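Local structure of spherulin-3A (Physarum polycephalum, 1HDF) at residues Ser48-Gly53 against Ser77-Leu82; Thr31-Asp36 against Ser93-Thr98; Asn55-Ile60 against Phe70-Glu75. The protein is a structural protein of the beta/gamma-crystallin family that binds calcium and folds into a compact domain of two Greek keys. One frame throughout, in Å; residues are numbered along the deposited sequence.

Contact 1 of 3, residues Ser48-Gly53 against Ser77-Leu82; sequences SSVKVG and SQVTDL. With CA (calcium ion), chain C.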
ATOM      1  N   SER A  48      -9.738 -14.221 -20.367  1.00 12.81           N
ATOM      2  CA  SER A  48     -10.143 -15.594 -20.619  1.00 12.67           C
ATOM      3  C   SER A  48      -9.223 -16.656 -20.023  1.00 12.36           C
ATOM      4  O   SER A  48      -9.653 -17.787 -19.823  1.00 11.65           O
ATOM      5  CB  SER A  48     -10.292 -15.809 -22.123  1.00 13.06           C
ATOM      6  OG  SER A  48     -11.308 -14.955 -22.628  1.00 13.72           O
ATOM      7  N   SER A  49      -7.966 -16.298 -19.758  1.00 11.93           N
ATOM      8  CA  SER A  49      -6.996 -17.220 -19.158  1.00 11.63           C
ATOM      9  C   SER A  49      -6.120 -16.480 -18.141  1.00 11.55           C
ATOM     10  O   SER A  49      -5.917 -15.269 -18.246  1.00 12.59           O
ATOM     11  CB  SER A  49      -6.119 -17.883 -20.232  1.00 11.02           C
ATOM     12  OG  SER A  49      -5.325 -16.938 -20.922  1.00 12.15           O
ATOM     13  N   VAL A  50      -5.596 -17.210 -17.158  1.00 11.53           N
ATOM     14  CA  VAL A  50      -4.787 -16.595 -16.107  1.00  9.22           C
ATOM     15  C   VAL A  50      -3.593 -17.428 -15.631  1.00  9.42           C
ATOM     16  O   VAL A  50      -3.603 -18.652 -15.709  1.00  9.21           O
ATOM     17  CB  VAL A  50      -5.667 -16.290 -14.861  1.00  8.44           C
ATOM     18  CG1 VAL A  50      -4.859 -15.535 -13.806  1.00  7.39           C
ATOM     19  CG2 VAL A  50      -6.896 -15.503 -15.271  1.00  8.73           C
ATOM     20  N   LYS A  51      -2.572 -16.740 -15.125  1.00  8.52           N
ATOM     21  CA  LYS A  51      -1.383 -17.373 -14.577  1.00  8.23           C
ATOM     22  C   LYS A  51      -1.038 -16.653 -13.277  1.00  8.50           C
ATOM     23  O   LYS A  51      -0.930 -15.426 -13.251  1.00 10.73           O
ATOM     24  CB  LYS A  51      -0.205 -17.259 -15.544  1.00  7.76           C
ATOM     25  CG  LYS A  51      -0.257 -18.187 -16.736  1.00  7.31           C
ATOM     26  CD  LYS A  51       0.996 -18.020 -17.572  1.00  6.03           C
ATOM     27  CE  LYS A  51       1.146 -19.133 -18.608  1.00  6.40           C
ATOM     28  NZ  LYS A  51       2.381 -18.944 -19.438  1.00  5.10           N
ATOM     29  N   VAL A  52      -0.865 -17.410 -12.200  1.00  8.21           N
ATOM     30  CA  VAL A  52      -0.528 -16.820 -10.907  1.00  8.91           C
ATOM     31  C   VAL A  52       0.867 -17.276 -10.482  1.00 10.21           C
ATOM     32  O   VAL A  52       1.190 -18.474 -10.520  1.00  9.42           O
ATOM     33  CB  VAL A  52      -1.558 -17.212  -9.812  1.00  8.35           C
ATOM     34  CG1 VAL A  52      -1.331 -16.366  -8.561  1.00 10.35           C
ATOM     35  CG2 VAL A  52      -2.981 -17.009 -10.325  1.00  8.48           C
ATOM     36  N   GLY A  53       1.691 -16.313 -10.075  1.00 10.86           N
ATOM     37  CA  GLY A  53       3.052 -16.622  -9.680  1.00 11.02           C
ATOM     38  C   GLY A  53       3.200 -17.370  -8.370  1.00 12.06           C
ATOM     39  O   GLY A  53       2.218 -17.587  -7.658  1.00 11.48           O
ATOM     40  N   SER A  77      -0.363 -21.313 -10.374  1.00 11.58           N
ATOM     41  CA  SER A  77      -1.443 -22.004 -11.057  1.00 11.15           C
ATOM     42  C   SER A  77      -1.837 -21.248 -12.312  1.00 11.89           C
ATOM     43  O   SER A  77      -1.405 -20.124 -12.536  1.00 10.06           O
ATOM     44  CB  SER A  77      -2.666 -22.099 -10.154  1.00 10.56           C
ATOM     45  OG  SER A  77      -3.301 -20.836 -10.079  1.00  9.86           O
ATOM     46  N   GLN A  78      -2.674 -21.880 -13.124  1.00 12.94           N
ATOM     47  CA  GLN A  78      -3.174 -21.267 -14.344  1.00 14.45           C
ATOM     48  C   GLN A  78      -4.449 -21.927 -14.809  1.00 15.11           C
ATOM     49  O   GLN A  78      -4.659 -23.121 -14.592  1.00 16.35           O
ATOM     50  CB  GLN A  78      -2.149 -21.358 -15.462  1.00 16.01           C
ATOM     51  CG  GLN A  78      -1.228 -22.532 -15.345  1.00 17.48           C
ATOM     52  CD  GLN A  78       0.160 -22.076 -15.030  1.00 17.65           C
ATOM     53  OE1 GLN A  78       0.731 -21.273 -15.775  1.00 15.21           O
ATOM     54  NE2 GLN A  78       0.721 -22.563 -13.922  1.00 18.05           N
ATOM     55  N   VAL A  79      -5.300 -21.137 -15.446  1.00 14.76           N
ATOM     56  CA  VAL A  79      -6.558 -21.631 -15.983  1.00 15.09           C
ATOM     57  C   VAL A  79      -6.558 -21.209 -17.451  1.00 15.67           C
ATOM     58  O   VAL A  79      -6.514 -20.013 -17.762  1.00 16.71           O
ATOM     59  CB  VAL A  79      -7.762 -21.031 -15.218  1.00 14.94           C
ATOM     60  CG1 VAL A  79      -7.505 -19.568 -14.905  1.00 14.55           C
ATOM     61  CG2 VAL A  79      -9.039 -21.187 -16.038  1.00 14.07           C
ATOM     62  N   THR A  80      -6.574 -22.196 -18.346  1.00 15.15           N
ATOM     63  CA  THR A  80      -6.531 -21.924 -19.786  1.00 15.13           C
ATOM     64  C   THR A  80      -7.835 -21.382 -20.342  1.00 13.17           C
ATOM     65  O   THR A  80      -7.852 -20.758 -21.397  1.00 12.02           O
ATOM     66  CB  THR A  80      -6.169 -23.182 -20.599  1.00 14.82           C
ATOM     67  OG1 THR A  80      -7.236 -24.131 -20.498  1.00 15.86           O
ATOM     68  CG2 THR A  80      -4.890 -23.807 -20.086  1.00 16.25           C
ATOM     69  N   ASP A  81      -8.925 -21.630 -19.632  1.00 13.10           N
ATOM     70  CA  ASP A  81     -10.232 -21.156 -20.066  1.00 13.41           C
ATOM     71  C   ASP A  81     -11.086 -20.850 -18.834  1.00 13.15           C
ATOM     72  O   ASP A  81     -11.494 -21.759 -18.109  1.00 13.11           O
ATOM     73  CB  ASP A  81     -10.903 -22.226 -20.922  1.00 12.96           C
ATOM     74  CG  ASP A  81     -12.179 -21.740 -21.564  1.00 13.13           C
ATOM     75  OD1 ASP A  81     -12.877 -20.904 -20.956  1.00 12.27           O
ATOM     76  OD2 ASP A  81     -12.494 -22.208 -22.676  1.00 15.20           O
ATOM     77  N   LEU A  82     -11.355 -19.569 -18.606  1.00 13.69           N
ATOM     78  CA  LEU A  82     -12.141 -19.146 -17.451  1.00 13.92           C
ATOM     79  C   LEU A  82     -13.615 -19.550 -17.479  1.00 14.56           C
ATOM     80  O   LEU A  82     -14.325 -19.369 -16.489  1.00 13.33           O
ATOM     81  CB  LEU A  82     -12.026 -17.626 -17.265  1.00 13.86           C
ATOM     82  CG  LEU A  82     -10.743 -17.137 -16.584  1.00 13.08           C
ATOM     83  CD1 LEU A  82     -10.663 -15.621 -16.618  1.00 12.79           C
ATOM     84  CD2 LEU A  82     -10.729 -17.627 -15.151  1.00 13.36           C
TER
HETATM   85 CA    CA C1101     -11.750 -12.965 -23.663  1.00 17.92          CA
HETATM   86  O   HOH W   1       1.673 -19.513 -13.565  1.00 24.07           O
HETATM   87  O   HOH W   2     -12.491 -11.066 -25.087  1.00  8.99           O
HETATM   88  O   HOH W   3     -12.920 -14.497 -25.457  1.00 26.58           O
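The Gln78 carboxamide is the flat group here that meets a side chain across the strands, with the Lys51 chain crossing it obliquely. OE1 of Gln78 lies 3.4 Å from CG of Lys51 and also touches CE, so the extended methylene chain runs past the amide oxygen. Gln78 gets there with a first torsion well off a staggered position (chi1 28°) and a bend at its second. A water probably links OE1, weakly, to Val52 O. Beyond the amide, the Lys51 ammonium turns to Asn9 OD1 of the N-terminal arm and makes a cation-pi contact with Phe23. An alanine in place of Lys51 removes the methylene chain beside Gln78 OE1 and the ammonium, and would probably loosen the tie between this strand and the arm.

Beneath these side chains the strands run antiparallel. Val50 and Val79 form a hydrogen-bonded pair, N of Val50 to O of Val79 and N of Val79 to O of Val50 both 3.0 Å. The straightest bond is Val52 N to Ser77 O, 2.8 Å at 171°. Past the strand end, Leu82 N reaches Ser48 O at 2.7 Å. On the inner side Val50 CB rests 3.8 Å from Val79 CG1, while Leu82 CD1 closes on Val50 CG2. Ser48 OG binds a calcium ion at 2.3 Å, a site completed by Lys19, Val46, Asp89 and two waters, and OG is also hydrogen-bonded to Asn88.

Strand 49-52 lies between strand 15-18, whose Tyr18 faces both Ser48 and Ser49 in a classic beta bulge, and strand 77-79, an edge strand of this sheet within the chain; its valines face Leu73 and Ala58 of the other sheet.

Contact 2 of 3, residues Thr31-Asp36 against Ser93-Thr98; sequences TGNVYD and SMIVAT
Two backbone bonds between Val34 and Met94, the latter deposited as selenomethionine, carry the pairing. Val34 N points almost perfectly at Met94 O (2.9 Å, 177°), and Met94 N returns the bond to Val34 O. One step along, Val96 N takes its main acceptor from a side chain: Asn33 OD1 at 3.0 Å, approached in the plane of the amide carbonyl, with Gly32 O a weak second acceptor. The Asn33 torsion that sets CG beside its own backbone N (chi1 -48°) brings the oxygen there. A water probably bridges the same OD1, at 2.8 Å, to Val96 O.

The Asn33 amide lies alongside Ile95, pointing the same way, with OD1 3.3 Å from Ile95 CG2. Packing is tight where Gly32 O meets Val96 CB at 2.9 Å. At the other end Ser93 CB touches both Val34 O and Tyr35 O, while its hydroxyl bonds to Asp63 and Phe66. Met94 and Val96 send their side chains the other way, onto Val15 and Val30 of the facing sheet. On the Asn33 and Ile95 face, Ala97 and Phe59 of the second subunit pack against them.

Strand 33-34 comes from the first Greek key yet edges a sheet otherwise built by the second, a strand exchange characteristic of the beta/gamma-crystallin fold.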
ATOM      1  N   THR A  31      -0.017  -6.532 -10.295  1.00 11.35           N
ATOM      2  CA  THR A  31       0.544  -6.738  -8.966  1.00 12.95           C
ATOM      3  C   THR A  31      -0.366  -5.901  -8.072  1.00 14.04           C
ATOM      4  O   THR A  31      -1.088  -5.032  -8.561  1.00 14.41           O
ATOM      5  CB  THR A  31       1.979  -6.203  -8.837  1.00 11.77           C
ATOM      6  OG1 THR A  31       1.955  -4.780  -8.951  1.00 13.55           O
ATOM      7  CG2 THR A  31       2.880  -6.789  -9.922  1.00 12.21           C
ATOM      8  N   GLY A  32      -0.333  -6.152  -6.771  1.00 14.26           N
ATOM      9  CA  GLY A  32      -1.187  -5.398  -5.877  1.00 15.16           C
ATOM     10  C   GLY A  32      -2.637  -5.669  -6.228  1.00 15.78           C
ATOM     11  O   GLY A  32      -2.951  -6.719  -6.795  1.00 16.99           O
ATOM     12  N   ASN A  33      -3.521  -4.729  -5.913  1.00 14.73           N
ATOM     13  CA  ASN A  33      -4.938  -4.903  -6.195  1.00 13.70           C
ATOM     14  C   ASN A  33      -5.464  -3.908  -7.222  1.00 13.39           C
ATOM     15  O   ASN A  33      -4.926  -2.820  -7.388  1.00 11.98           O
ATOM     16  CB  ASN A  33      -5.749  -4.758  -4.907  1.00 13.41           C
ATOM     17  CG  ASN A  33      -5.178  -5.569  -3.765  1.00 11.04           C
ATOM     18  OD1 ASN A  33      -4.660  -6.664  -3.969  1.00 12.21           O
ATOM     19  ND2 ASN A  33      -5.283  -5.037  -2.552  1.00 10.81           N
ATOM     20  N   VAL A  34      -6.523  -4.299  -7.911  1.00 12.66           N
ATOM     21  CA  VAL A  34      -7.154  -3.442  -8.903  1.00 11.76           C
ATOM     22  C   VAL A  34      -8.646  -3.542  -8.625  1.00 11.41           C
ATOM     23  O   VAL A  34      -9.265  -4.553  -8.955  1.00 12.06           O
ATOM     24  CB  VAL A  34      -6.852  -3.928 -10.339  1.00 12.71           C
ATOM     25  CG1 VAL A  34      -7.587  -3.049 -11.363  1.00 10.71           C
ATOM     26  CG2 VAL A  34      -5.345  -3.898 -10.586  1.00 11.29           C
ATOM     27  N   TYR A  35      -9.216  -2.503  -8.013  1.00 11.09           N
ATOM     28  CA  TYR A  35     -10.640  -2.515  -7.656  1.00 12.94           C
ATOM     29  C   TYR A  35     -11.603  -2.230  -8.790  1.00 12.73           C
ATOM     30  O   TYR A  35     -12.817  -2.339  -8.616  1.00 13.44           O
ATOM     31  CB  TYR A  35     -10.913  -1.557  -6.489  1.00 13.62           C
ATOM     32  CG  TYR A  35     -10.661  -0.098  -6.795  1.00 15.93           C
ATOM     33  CD1 TYR A  35     -11.598   0.667  -7.490  1.00 17.83           C
ATOM     34  CD2 TYR A  35      -9.477   0.518  -6.392  1.00 16.35           C
ATOM     35  CE1 TYR A  35     -11.360   2.019  -7.776  1.00 19.34           C
ATOM     36  CE2 TYR A  35      -9.226   1.861  -6.675  1.00 17.46           C
ATOM     37  CZ  TYR A  35     -10.165   2.607  -7.362  1.00 19.61           C
ATOM     38  OH  TYR A  35      -9.908   3.936  -7.624  1.00 18.95           O
ATOM     39  N   ASP A  36     -11.072  -1.872  -9.954  1.00 14.06           N
ATOM     40  CA  ASP A  36     -11.922  -1.612 -11.117  1.00 14.22           C
ATOM     41  C   ASP A  36     -11.132  -1.744 -12.415  1.00 14.11           C
ATOM     42  O   ASP A  36     -10.381  -0.849 -12.796  1.00 12.93           O
ATOM     43  CB  ASP A  36     -12.549  -0.218 -11.045  1.00 14.75           C
ATOM     44  CG  ASP A  36     -13.738  -0.069 -11.984  1.00 15.67           C
ATOM     45  OD1 ASP A  36     -13.876  -0.882 -12.927  1.00 14.47           O
ATOM     46  OD2 ASP A  36     -14.539   0.869 -11.787  1.00 18.21           O
ATOM     47  N   SER A  93     -12.540  -6.854 -11.208  1.00 16.29           N
ATOM     48  CA  SER A  93     -11.677  -6.434 -10.105  1.00 14.91           C
ATOM     49  C   SER A  93     -10.865  -7.648  -9.659  1.00 14.34           C
ATOM     50  O   SER A  93     -11.223  -8.787  -9.954  1.00 14.56           O
ATOM     51  CB  SER A  93     -12.488  -5.851  -8.929  1.00 13.47           C
ATOM     52  OG  SER A  93     -13.359  -6.795  -8.338  1.00 13.94           O
HETATM   53  N   MSE A  94      -9.768  -7.409  -8.956  1.00 13.41           N
HETATM   54  CA  MSE A  94      -8.934  -8.508  -8.527  1.00 13.03           C
HETATM   55  C   MSE A  94      -7.995  -8.099  -7.404  1.00 12.31           C
HETATM   56  O   MSE A  94      -7.562  -6.953  -7.340  1.00 12.12           O
HETATM   57  CB  MSE A  94      -8.135  -9.027  -9.732  1.00 14.22           C
HETATM   58  CG  MSE A  94      -7.134 -10.128  -9.422  1.00 15.57           C
HETATM   59 SE   MSE A  94      -6.331 -10.915 -11.014  1.00 20.41          SE
HETATM   60  CE  MSE A  94      -5.015  -9.559 -11.378  1.00 13.43           C
ATOM     61  N   ILE A  95      -7.715  -9.047  -6.515  1.00 11.99           N
ATOM     62  CA  ILE A  95      -6.805  -8.848  -5.389  1.00 11.02           C
ATOM     63  C   ILE A  95      -5.626  -9.805  -5.557  1.00 11.49           C
ATOM     64  O   ILE A  95      -5.813 -11.009  -5.773  1.00 11.39           O
ATOM     65  CB  ILE A  95      -7.489  -9.159  -4.027  1.00 10.40           C
ATOM     66  CG1 ILE A  95      -8.493  -8.058  -3.677  1.00 11.13           C
ATOM     67  CG2 ILE A  95      -6.444  -9.261  -2.932  1.00  9.87           C
ATOM     68  CD1 ILE A  95      -9.285  -8.319  -2.417  1.00 16.70           C
ATOM     69  N   VAL A  96      -4.416  -9.267  -5.481  1.00 10.65           N
ATOM     70  CA  VAL A  96      -3.214 -10.083  -5.600  1.00 10.19           C
ATOM     71  C   VAL A  96      -2.501  -9.989  -4.260  1.00 11.10           C
ATOM     72  O   VAL A  96      -2.067  -8.908  -3.858  1.00 10.62           O
ATOM     73  CB  VAL A  96      -2.272  -9.565  -6.710  1.00 10.49           C
ATOM     74  CG1 VAL A  96      -1.034 -10.442  -6.782  1.00 10.39           C
ATOM     75  CG2 VAL A  96      -2.996  -9.552  -8.057  1.00  9.97           C
ATOM     76  N   ALA A  97      -2.397 -11.116  -3.566  1.00 11.07           N
ATOM     77  CA  ALA A  97      -1.757 -11.141  -2.256  1.00 11.27           C
ATOM     78  C   ALA A  97      -0.635 -12.166  -2.187  1.00 12.34           C
ATOM     79  O   ALA A  97      -0.754 -13.273  -2.715  1.00 13.43           O
ATOM     80  CB  ALA A  97      -2.797 -11.426  -1.180  1.00 10.58           C
ATOM     81  N   THR A  98       0.454 -11.791  -1.525  1.00 13.24           N
ATOM     82  CA  THR A  98       1.609 -12.671  -1.397  1.00 14.19           C
ATOM     83  C   THR A  98       1.893 -13.075   0.041  1.00 15.43           C
ATOM     84  O   THR A  98       1.349 -12.507   0.987  1.00 14.15           O
ATOM     85  CB  THR A  98       2.880 -12.006  -1.937  1.00 14.70           C
ATOM     86  OG1 THR A  98       3.284 -10.952  -1.047  1.00 14.20           O
ATOM     87  CG2 THR A  98       2.628 -11.432  -3.330  1.00 14.49           C
TER
HETATM   88  O   HOH W   4      -2.961  -7.305  -1.903  1.00 21.16           O

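Contact 3 of 3, residues Asn55-Ile60 against Phe70-Glu75; sequences NTKAFI and FIRLEE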
ATOM      1  N   ASN A  55       4.110 -18.320  -4.429  1.00 16.04           N
ATOM      2  CA  ASN A  55       3.783 -17.641  -3.179  1.00 17.51           C
ATOM      3  C   ASN A  55       2.801 -16.508  -3.376  1.00 17.20           C
ATOM      4  O   ASN A  55       2.903 -15.472  -2.720  1.00 17.58           O
ATOM      5  CB  ASN A  55       5.048 -17.091  -2.528  1.00 19.08           C
ATOM      6  CG  ASN A  55       5.896 -18.178  -1.930  1.00 21.68           C
ATOM      7  OD1 ASN A  55       6.798 -17.912  -1.138  1.00 24.47           O
ATOM      8  ND2 ASN A  55       5.612 -19.420  -2.305  1.00 21.47           N
ATOM      9  N   THR A  56       1.847 -16.707  -4.274  1.00 16.75           N
ATOM     10  CA  THR A  56       0.868 -15.673  -4.553  1.00 16.19           C
ATOM     11  C   THR A  56      -0.549 -16.223  -4.637  1.00 15.66           C
ATOM     12  O   THR A  56      -0.770 -17.332  -5.112  1.00 15.27           O
ATOM     13  CB  THR A  56       1.190 -14.966  -5.889  1.00 16.45           C
ATOM     14  OG1 THR A  56       2.534 -14.469  -5.863  1.00 16.93           O
ATOM     15  CG2 THR A  56       0.231 -13.809  -6.124  1.00 15.71           C
ATOM     16  N   LYS A  57      -1.511 -15.445  -4.160  1.00 14.77           N
ATOM     17  CA  LYS A  57      -2.906 -15.845  -4.247  1.00 13.58           C
ATOM     18  C   LYS A  57      -3.571 -14.767  -5.083  1.00 13.74           C
ATOM     19  O   LYS A  57      -3.176 -13.600  -5.029  1.00 13.19           O
ATOM     20  CB  LYS A  57      -3.563 -15.886  -2.870  1.00 12.90           C
ATOM     21  CG  LYS A  57      -4.147 -17.235  -2.489  1.00 13.78           C
ATOM     22  CD  LYS A  57      -3.051 -18.244  -2.192  1.00 13.68           C
ATOM     23  CE  LYS A  57      -3.593 -19.429  -1.416  1.00 13.24           C
ATOM     24  NZ  LYS A  57      -2.489 -20.314  -0.955  1.00 15.10           N
ATOM     25  N   ALA A  58      -4.567 -15.154  -5.866  1.00 13.31           N
ATOM     26  CA  ALA A  58      -5.281 -14.194  -6.682  1.00 12.99           C
ATOM     27  C   ALA A  58      -6.776 -14.399  -6.503  1.00 12.62           C
ATOM     28  O   ALA A  58      -7.267 -15.528  -6.521  1.00 12.96           O
ATOM     29  CB  ALA A  58      -4.900 -14.363  -8.135  1.00 13.77           C
ATOM     30  N   PHE A  59      -7.495 -13.302  -6.308  1.00 11.46           N
ATOM     31  CA  PHE A  59      -8.939 -13.357  -6.147  1.00 11.38           C
ATOM     32  C   PHE A  59      -9.579 -12.511  -7.249  1.00 11.93           C
ATOM     33  O   PHE A  59      -9.424 -11.288  -7.289  1.00 11.90           O
ATOM     34  CB  PHE A  59      -9.335 -12.839  -4.761  1.00 11.97           C
ATOM     35  CG  PHE A  59      -8.744 -13.636  -3.622  1.00 11.50           C
ATOM     36  CD1 PHE A  59      -7.430 -13.429  -3.215  1.00 11.11           C
ATOM     37  CD2 PHE A  59      -9.494 -14.614  -2.979  1.00 10.86           C
ATOM     38  CE1 PHE A  59      -6.868 -14.189  -2.177  1.00 10.73           C
ATOM     39  CE2 PHE A  59      -8.943 -15.376  -1.945  1.00 11.44           C
ATOM     40  CZ  PHE A  59      -7.626 -15.160  -1.546  1.00 10.28           C
ATOM     41  N   ILE A  60     -10.284 -13.174  -8.156  1.00 12.76           N
ATOM     42  CA  ILE A  60     -10.935 -12.495  -9.269  1.00 12.55           C
ATOM     43  C   ILE A  60     -12.435 -12.345  -9.006  1.00 12.97           C
ATOM     44  O   ILE A  60     -13.102 -13.300  -8.622  1.00 12.97           O
ATOM     45  CB  ILE A  60     -10.695 -13.276 -10.575  1.00 12.78           C
ATOM     46  CG1 ILE A  60     -11.126 -14.735 -10.391  1.00 12.15           C
ATOM     47  CG2 ILE A  60      -9.224 -13.202 -10.958  1.00  7.39           C
ATOM     48  CD1 ILE A  60     -10.989 -15.575 -11.643  1.00 16.70           C
ATOM     49  N   PHE A  70     -16.935 -14.780  -7.189  1.00 17.59           N
ATOM     50  CA  PHE A  70     -15.487 -14.740  -7.287  1.00 15.79           C
ATOM     51  C   PHE A  70     -14.889 -16.090  -6.913  1.00 15.41           C
ATOM     52  O   PHE A  70     -15.595 -16.977  -6.444  1.00 15.43           O
ATOM     53  CB  PHE A  70     -14.949 -13.644  -6.361  1.00 14.59           C
ATOM     54  CG  PHE A  70     -15.168 -13.920  -4.899  1.00 13.76           C
ATOM     55  CD1 PHE A  70     -16.359 -13.554  -4.278  1.00 13.84           C
ATOM     56  CD2 PHE A  70     -14.189 -14.562  -4.147  1.00 13.62           C
ATOM     57  CE1 PHE A  70     -16.569 -13.824  -2.931  1.00 14.67           C
ATOM     58  CE2 PHE A  70     -14.386 -14.836  -2.804  1.00 14.11           C
ATOM     59  CZ  PHE A  70     -15.578 -14.468  -2.189  1.00 14.50           C
ATOM     60  N   ILE A  71     -13.589 -16.245  -7.142  1.00 13.93           N
ATOM     61  CA  ILE A  71     -12.891 -17.477  -6.796  1.00 12.45           C
ATOM     62  C   ILE A  71     -11.437 -17.187  -6.444  1.00 10.92           C
ATOM     63  O   ILE A  71     -10.858 -16.189  -6.888  1.00 10.05           O
ATOM     64  CB  ILE A  71     -12.885 -18.510  -7.953  1.00 14.04           C
ATOM     65  CG1 ILE A  71     -12.120 -17.949  -9.152  1.00 14.62           C
ATOM     66  CG2 ILE A  71     -14.322 -18.904  -8.323  1.00 14.32           C
ATOM     67  CD1 ILE A  71     -11.783 -18.988 -10.205  1.00 16.70           C
ATOM     68  N   ARG A  72     -10.853 -18.071  -5.646  1.00  8.98           N
ATOM     69  CA  ARG A  72      -9.464 -17.939  -5.249  1.00  8.38           C
ATOM     70  C   ARG A  72      -8.556 -18.723  -6.194  1.00  8.39           C
ATOM     71  O   ARG A  72      -8.846 -19.874  -6.535  1.00  8.44           O
ATOM     72  CB  ARG A  72      -9.283 -18.455  -3.820  1.00  7.75           C
ATOM     73  CG  ARG A  72      -7.832 -18.670  -3.413  1.00  9.16           C
ATOM     74  CD  ARG A  72      -7.750 -19.173  -1.979  1.00 10.39           C
ATOM     75  NE  ARG A  72      -8.568 -20.364  -1.789  1.00 10.77           N
ATOM     76  CZ  ARG A  72      -8.960 -20.816  -0.605  1.00 11.42           C
ATOM     77  NH1 ARG A  72      -8.603 -20.174   0.501  1.00 12.59           N
ATOM     78  NH2 ARG A  72      -9.724 -21.899  -0.527  1.00 10.68           N
ATOM     79  N   LEU A  73      -7.465 -18.099  -6.629  1.00  7.88           N
ATOM     80  CA  LEU A  73      -6.512 -18.780  -7.503  1.00  8.91           C
ATOM     81  C   LEU A  73      -5.251 -19.047  -6.693  1.00  9.48           C
ATOM     82  O   LEU A  73      -4.701 -18.141  -6.071  1.00 11.34           O
ATOM     83  CB  LEU A  73      -6.200 -17.937  -8.749  1.00  6.86           C
ATOM     84  CG  LEU A  73      -7.394 -17.746  -9.691  1.00  8.23           C
ATOM     85  CD1 LEU A  73      -6.912 -17.129 -11.002  1.00  7.10           C
ATOM     86  CD2 LEU A  73      -8.092 -19.100  -9.953  1.00  6.60           C
ATOM     87  N   GLU A  74      -4.816 -20.300  -6.692  1.00 10.42           N
ATOM     88  CA  GLU A  74      -3.646 -20.737  -5.937  1.00 12.11           C
ATOM     89  C   GLU A  74      -2.322 -20.339  -6.578  1.00 12.49           C
ATOM     90  O   GLU A  74      -2.244 -20.133  -7.783  1.00 13.52           O
ATOM     91  CB  GLU A  74      -3.679 -22.261  -5.794  1.00 13.00           C
ATOM     92  CG  GLU A  74      -4.934 -22.795  -5.139  1.00 15.21           C
ATOM     93  CD  GLU A  74      -5.072 -22.309  -3.717  1.00 16.20           C
ATOM     94  OE1 GLU A  74      -4.077 -22.351  -2.981  1.00 18.31           O
ATOM     95  OE2 GLU A  74      -6.168 -21.891  -3.314  1.00 15.73           O
ATOM     96  N   GLU A  75      -1.278 -20.252  -5.763  1.00 12.74           N
ATOM     97  CA  GLU A  75       0.051 -19.906  -6.255  1.00 12.80           C
ATOM     98  C   GLU A  75       0.463 -20.856  -7.368  1.00 12.63           C
ATOM     99  O   GLU A  75       0.020 -22.001  -7.410  1.00 12.28           O
ATOM    100  CB  GLU A  75       1.082 -20.002  -5.126  1.00 12.48           C
ATOM    101  CG  GLU A  75       1.093 -21.347  -4.410  1.00 14.70           C
ATOM    102  CD  GLU A  75       0.153 -21.387  -3.211  1.00 15.23           C
ATOM    103  OE1 GLU A  75      -0.900 -20.724  -3.258  1.00 16.49           O
ATOM    104  OE2 GLU A  75       0.464 -22.093  -2.225  1.00 16.17           O
TER
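Lys57 leaves its strand with a first torsion between staggered positions (chi1 -122°) and bends at the second (chi2 72°), which swings its ammonium over to two bent glutamates. This is the beta hairpin 56-61/70-73 that opens the second Greek key, and a salt-bridge network runs along its outer face. NZ of Lys57 meets the syn lone pair of Glu75 OE1 at 2.8 Å. A weaker bond, 3.3 Å, joins that NZ to Glu74 OE1. The far oxygen of Glu74, OE2, lies 3.2 Å from Arg72 NE but well off the guanidinium plane, so charge alone links them. Asn67 of the second subunit also binds the ammonium, and Gly68 O of the second subunit accepts a bond from Arg72 NH1, which carries the network into the subunit interface.

Beside it, the aliphatic part of Arg72 lies along the Phe59 ring, CB 3.6 Å from CE2, with ring and guanidinium planes 53° apart. On the face turned to the other sheet, Ile60 CG1 and Ile71 CG1 lie side by side, 3.6 Å apart. Next to them the CB atoms of Ala58 and Leu73 meet. The shortest backbone bond across the hairpin is in this pair, Leu73 N to Ala58 O at 2.6 Å. The Ile60-Ile71 bonds are both weak, and at that end Phe70 CB presses to 2.9 Å from Ile60 O.

Contacts 2 and 3 share one sheet: strands 93-98 and 56-61 are neighbours in it, with Ile95 O 2.9 Å from Phe59 N in a probable hydrogen bond, and both contacts touch the second subunit. Contact 1 belongs to the other sheet and meets contact 3 across the core, where Val52 CG2 packs 3.7 Å from Leu73 CB; their centres are about 10 Å apart. Contacts 1 and 2 do not touch, their nearest atoms being about 6 Å apart, on opposite sides of the chain's centre. Contact 1 supplies a calcium ligand directly, whereas the side chain of Ser93 in contact 2 stays about 8 Å from a bound calcium.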